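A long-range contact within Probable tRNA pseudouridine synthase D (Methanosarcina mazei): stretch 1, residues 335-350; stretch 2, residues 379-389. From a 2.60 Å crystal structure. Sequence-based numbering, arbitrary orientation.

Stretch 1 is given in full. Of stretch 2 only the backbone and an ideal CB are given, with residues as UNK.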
# COMPACT_ATOMS: atom_id res chain seq x y z
N ALA A 335 -5.78 4.33 -21.55
CA ALA A 335 -4.42 4.84 -21.36
C ALA A 335 -4.36 5.55 -20.00
O ALA A 335 -5.40 5.94 -19.45
CB ALA A 335 -4.05 5.81 -22.48
N PHE A 336 -3.15 5.71 -19.47
CA PHE A 336 -2.94 6.34 -18.17
C PHE A 336 -1.59 7.05 -18.16
O PHE A 336 -0.61 6.49 -18.64
CB PHE A 336 -2.93 5.28 -17.04
CG PHE A 336 -3.96 4.20 -17.19
CD1 PHE A 336 -3.75 3.13 -18.05
CD2 PHE A 336 -5.18 4.29 -16.51
CE1 PHE A 336 -4.74 2.16 -18.24
CE2 PHE A 336 -6.17 3.33 -16.70
CZ PHE A 336 -5.95 2.27 -17.56
N ILE A 337 -1.55 8.27 -17.63
CA ILE A 337 -0.29 9.01 -17.55
C ILE A 337 0.54 8.27 -16.50
O ILE A 337 0.02 7.92 -15.45
CB ILE A 337 -0.52 10.49 -17.07
CG1 ILE A 337 -1.42 11.23 -18.07
CG2 ILE A 337 0.80 11.21 -16.91
CD1 ILE A 337 -0.89 11.22 -19.50
N THR A 338 1.81 8.02 -16.77
CA THR A 338 2.61 7.30 -15.80
C THR A 338 3.76 8.15 -15.30
O THR A 338 4.09 9.17 -15.90
CB THR A 338 3.18 6.00 -16.39
OG1 THR A 338 4.29 6.31 -17.24
CG2 THR A 338 2.11 5.30 -17.21
N ALA A 339 4.37 7.73 -14.20
CA ALA A 339 5.50 8.42 -13.60
C ALA A 339 6.61 7.41 -13.49
O ALA A 339 6.36 6.21 -13.39
CB ALA A 339 5.12 8.94 -12.23
N PRO A 340 7.85 7.86 -13.48
CA PRO A 340 8.99 6.95 -13.40
C PRO A 340 9.38 6.38 -12.05
O PRO A 340 9.34 7.06 -11.03
CB PRO A 340 10.13 7.78 -13.98
CG PRO A 340 9.81 9.14 -13.46
CD PRO A 340 8.30 9.24 -13.70
N LEU A 341 9.76 5.11 -12.07
CA LEU A 341 10.24 4.45 -10.87
C LEU A 341 11.69 4.16 -11.26
O LEU A 341 12.04 3.06 -11.65
CB LEU A 341 9.45 3.16 -10.60
CG LEU A 341 8.29 3.25 -9.59
CD1 LEU A 341 7.39 2.04 -9.68
CD2 LEU A 341 8.85 3.37 -8.20
N PRO A 342 12.54 5.19 -11.18
CA PRO A 342 13.98 5.17 -11.50
C PRO A 342 14.73 3.85 -11.31
O PRO A 342 14.56 3.16 -10.30
CB PRO A 342 14.55 6.30 -10.63
CG PRO A 342 13.47 6.52 -9.56
CD PRO A 342 12.23 6.39 -10.38
N GLY A 343 15.57 3.52 -12.29
CA GLY A 343 16.38 2.31 -12.28
C GLY A 343 17.56 2.52 -13.21
O GLY A 343 18.24 3.54 -13.13
N TYR A 344 17.83 1.58 -14.11
CA TYR A 344 18.93 1.77 -15.04
C TYR A 344 18.44 1.52 -16.46
O TYR A 344 19.23 1.42 -17.40
CB TYR A 344 20.09 0.83 -14.70
CG TYR A 344 19.83 -0.64 -14.94
CD1 TYR A 344 19.61 -1.14 -16.22
CD2 TYR A 344 19.85 -1.54 -13.88
CE1 TYR A 344 19.43 -2.49 -16.45
CE2 TYR A 344 19.66 -2.91 -14.10
CZ TYR A 344 19.46 -3.37 -15.39
OH TYR A 344 19.31 -4.72 -15.63
N ASN A 345 17.12 1.42 -16.59
CA ASN A 345 16.45 1.14 -17.86
C ASN A 345 15.25 2.07 -17.92
O ASN A 345 14.23 1.77 -18.55
CB ASN A 345 16.02 -0.34 -17.87
CG ASN A 345 15.41 -0.80 -19.20
OD1 ASN A 345 14.26 -0.49 -19.52
ND2 ASN A 345 16.18 -1.57 -19.97
N THR A 346 15.38 3.22 -17.26
CA THR A 346 14.30 4.20 -17.21
C THR A 346 14.34 5.12 -18.41
O THR A 346 15.41 5.50 -18.88
CB THR A 346 14.39 5.09 -15.95
OG1 THR A 346 14.59 4.28 -14.79
CG2 THR A 346 13.10 5.91 -15.80
N GLU A 347 13.15 5.48 -18.88
CA GLU A 347 13.00 6.37 -20.02
C GLU A 347 12.30 7.64 -19.57
O GLU A 347 11.07 7.69 -19.53
CB GLU A 347 12.17 5.69 -21.10
CG GLU A 347 11.95 6.51 -22.36
CD GLU A 347 10.78 6.00 -23.18
OE1 GLU A 347 10.69 4.77 -23.37
OE2 GLU A 347 9.95 6.82 -23.64
N PHE A 348 13.08 8.66 -19.22
CA PHE A 348 12.49 9.93 -18.79
C PHE A 348 11.54 10.42 -19.87
O PHE A 348 11.71 10.12 -21.04
CB PHE A 348 13.59 10.97 -18.55
CG PHE A 348 14.70 10.50 -17.66
CD1 PHE A 348 14.47 9.51 -16.70
CD2 PHE A 348 15.98 11.04 -17.78
CE1 PHE A 348 15.51 9.07 -15.86
CE2 PHE A 348 17.02 10.61 -16.95
CZ PHE A 348 16.79 9.62 -15.99
N ALA A 349 10.51 11.17 -19.47
CA ALA A 349 9.55 11.71 -20.42
C ALA A 349 10.12 12.97 -21.08
O ALA A 349 11.21 13.42 -20.73
CB ALA A 349 8.24 12.02 -19.70
N SER A 350 9.39 13.54 -22.03
CA SER A 350 9.85 14.75 -22.71
C SER A 350 8.87 15.89 -22.52
O SER A 350 7.70 15.66 -22.23
CB SER A 350 10.06 14.50 -24.20
OG SER A 350 11.21 13.71 -24.45
N UNK A 379 20.30 -7.46 -6.62
CA UNK A 379 19.57 -6.47 -5.86
C UNK A 379 19.36 -5.19 -6.64
O UNK A 379 18.63 -4.30 -6.20
CB UNK A 379 20.30 -6.17 -4.55
N UNK A 380 19.99 -5.09 -7.81
CA UNK A 380 19.85 -3.89 -8.62
C UNK A 380 18.72 -4.04 -9.62
O UNK A 380 18.61 -5.04 -10.33
CB UNK A 380 21.16 -3.58 -9.35
N UNK A 381 17.88 -3.02 -9.66
CA UNK A 381 16.74 -3.00 -10.55
C UNK A 381 17.03 -2.03 -11.67
O UNK A 381 17.91 -1.17 -11.56
CB UNK A 381 15.46 -2.62 -9.81
N UNK A 382 16.28 -2.18 -12.76
CA UNK A 382 16.42 -1.33 -13.92
C UNK A 382 15.35 -0.25 -13.97
O UNK A 382 15.43 0.67 -14.77
CB UNK A 382 16.37 -2.17 -15.19
N UNK A 383 14.34 -0.37 -13.10
CA UNK A 383 13.28 0.63 -13.06
C UNK A 383 11.99 0.18 -13.71
O UNK A 383 11.97 -0.79 -14.45
CB UNK A 383 13.76 1.92 -13.74
N UNK A 384 10.91 0.90 -13.43
CA UNK A 384 9.60 0.60 -14.00
C UNK A 384 8.84 1.91 -14.18
O UNK A 384 9.40 2.98 -13.94
CB UNK A 384 8.82 -0.37 -13.11
N UNK A 385 7.59 1.84 -14.61
CA UNK A 385 6.81 3.06 -14.80
C UNK A 385 5.35 2.87 -14.35
O UNK A 385 4.48 2.52 -15.14
CB UNK A 385 6.86 3.49 -16.27
N UNK A 386 5.11 3.12 -13.06
CA UNK A 386 3.79 2.99 -12.46
C UNK A 386 2.87 4.13 -12.85
O UNK A 386 3.32 5.24 -13.09
CB UNK A 386 3.91 2.92 -10.94
N UNK A 387 1.57 3.84 -12.90
CA UNK A 387 0.59 4.85 -13.25
C UNK A 387 0.65 5.98 -12.22
O UNK A 387 1.36 5.88 -11.22
CB UNK A 387 -0.81 4.25 -13.32
N UNK A 388 -0.12 7.03 -12.45
CA UNK A 388 -0.13 8.19 -11.57
C UNK A 388 -1.44 8.43 -10.84
O UNK A 388 -1.44 8.72 -9.65
CB UNK A 388 0.22 9.44 -12.38
N UNK A 389 -2.55 8.34 -11.56
CA UNK A 389 -3.86 8.55 -10.98
C UNK A 389 -4.43 7.22 -10.51
O UNK A 389 -4.25 6.19 -11.15
CB UNK A 389 -4.80 9.22 -11.99

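Position 379 lies beyond the reach of stretch 1, which sets no preference. It is Met379, modelled as selenomethionine.

At position 380 the CA-to-CB bond points sideways, and the nearest atom is Tyr344 CE2, 5.0 Å from the ideal CB. Many residues would fit. It is Ser380.

Position 381 points away, so stretch 1 gives little guidance. It is Ser381. Its OG accepts a hydrogen bond from the backbone N of position 383 (3.2 Å).

Position 382 points sideways, with its ideal CB 3.3 Å from both Tyr344 CZ and Asn345 CB. A chain that lays a methylene on the ring and then moves off would suit. It is Lys382. Its CB sits over one face of Tyr344, 3.3 Å from the ring centroid, a CH-pi contact. Its end leads away. Lys382 O accepts from Asn345 N (2.6 Å) and, weakly, from Tyr344 N (2.7 Å).

At position 383 phi/psi is 103/164, and a CB would be jammed against the preceding carbonyl. It would also fall 2.7 Å from Thr346 OG1 and 2.9 Å from Leu341 O. Only glycine suits, and it is Gly383.

Position 384 pairs with Leu341 through two backbone hydrogen bonds: Leu341 N to O of 384 (2.9 Å) and N of 384 to Leu341 O (3.0 Å). Its CB points sideways, 4.4 Å from Leu341 CB, so a small or branched side chain would fit. It is Thr384, with CG2 3.6 Å from Leu341 CD1.

Position 385 points sideways, but Thr338 OG1 and the carbonyl of Glu347 offer acceptors to a long donor. Lysine or arginine would be long enough to approach them. It is Arg385. Its NH2 donates to Thr338 OG1 (3.0 Å), although that oxygen's place is less sure, and NH1 donates weakly to Glu347 O (3.3 Å). Pro340 CD lies over one guanidinium face.

Position 386 has Leu341 CD1 3.8 Å from its ideal CB, so a chain with an aliphatic base would suit. It is Arg386. Its CG packs 3.5 Å from Leu341 CD1, while its end leads away to a salt bridge with position 387. Ala339 N donates to Arg386 O (2.9 Å).

Position 387 points away, so many residues would fit. It is Glu387, whose OE2 meets Arg386 NH1 at 3.1 Å.

Position 388 points toward Ile337 O, Thr338 and Ala339; a compact apolar residue suits. It is Val388, with CG2 3.5 Å from Ala339 CB.

Position 389 makes no contact with stretch 1. It is Leu389.

Stretch 2 379-389: MSSKGTRREVL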
# COMPACT_ATOMS: atom_id res chain seq x y z
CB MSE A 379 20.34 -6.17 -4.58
CG MSE A 379 19.62 -5.29 -3.59
SE MSE A 379 20.78 -4.90 -2.12
CE MSE A 379 20.39 -6.44 -1.00
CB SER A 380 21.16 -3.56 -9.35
OG SER A 380 21.40 -4.44 -10.43
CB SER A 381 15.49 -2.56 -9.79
OG SER A 381 14.36 -2.47 -10.64
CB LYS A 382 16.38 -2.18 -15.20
CG LYS A 382 15.38 -3.35 -15.22
CD LYS A 382 13.93 -2.93 -15.48
CE LYS A 382 13.03 -4.16 -15.63
NZ LYS A 382 11.58 -3.83 -15.79
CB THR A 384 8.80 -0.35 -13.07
OG1 THR A 384 7.40 -0.05 -13.14
CG2 THR A 384 9.30 -0.23 -11.64
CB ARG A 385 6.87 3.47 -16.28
CG ARG A 385 6.68 4.97 -16.53
CD ARG A 385 7.31 5.42 -17.86
NE ARG A 385 8.26 6.52 -17.66
CZ ARG A 385 7.92 7.79 -17.49
NH1 ARG A 385 8.85 8.71 -17.30
NH2 ARG A 385 6.64 8.15 -17.53
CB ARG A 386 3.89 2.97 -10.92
CG ARG A 386 4.02 1.58 -10.28
CD ARG A 386 2.69 0.80 -10.26
NE ARG A 386 2.63 -0.14 -9.13
CZ ARG A 386 1.58 -0.90 -8.82
NH1 ARG A 386 0.47 -0.86 -9.56
NH2 ARG A 386 1.63 -1.71 -7.76
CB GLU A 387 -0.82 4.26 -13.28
CG GLU A 387 -1.26 3.63 -11.96
CD GLU A 387 -0.72 2.23 -11.76
OE1 GLU A 387 -1.03 1.34 -12.60
OE2 GLU A 387 0.02 2.00 -10.78
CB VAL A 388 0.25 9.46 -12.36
CG1 VAL A 388 0.13 10.68 -11.49
CG2 VAL A 388 1.66 9.33 -12.88
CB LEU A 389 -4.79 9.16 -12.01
CG LEU A 389 -6.29 9.12 -11.70
CD1 LEU A 389 -6.60 9.97 -10.47
CD2 LEU A 389 -7.08 9.63 -12.91
O HOH W 1 -2.82 7.11 -14.44
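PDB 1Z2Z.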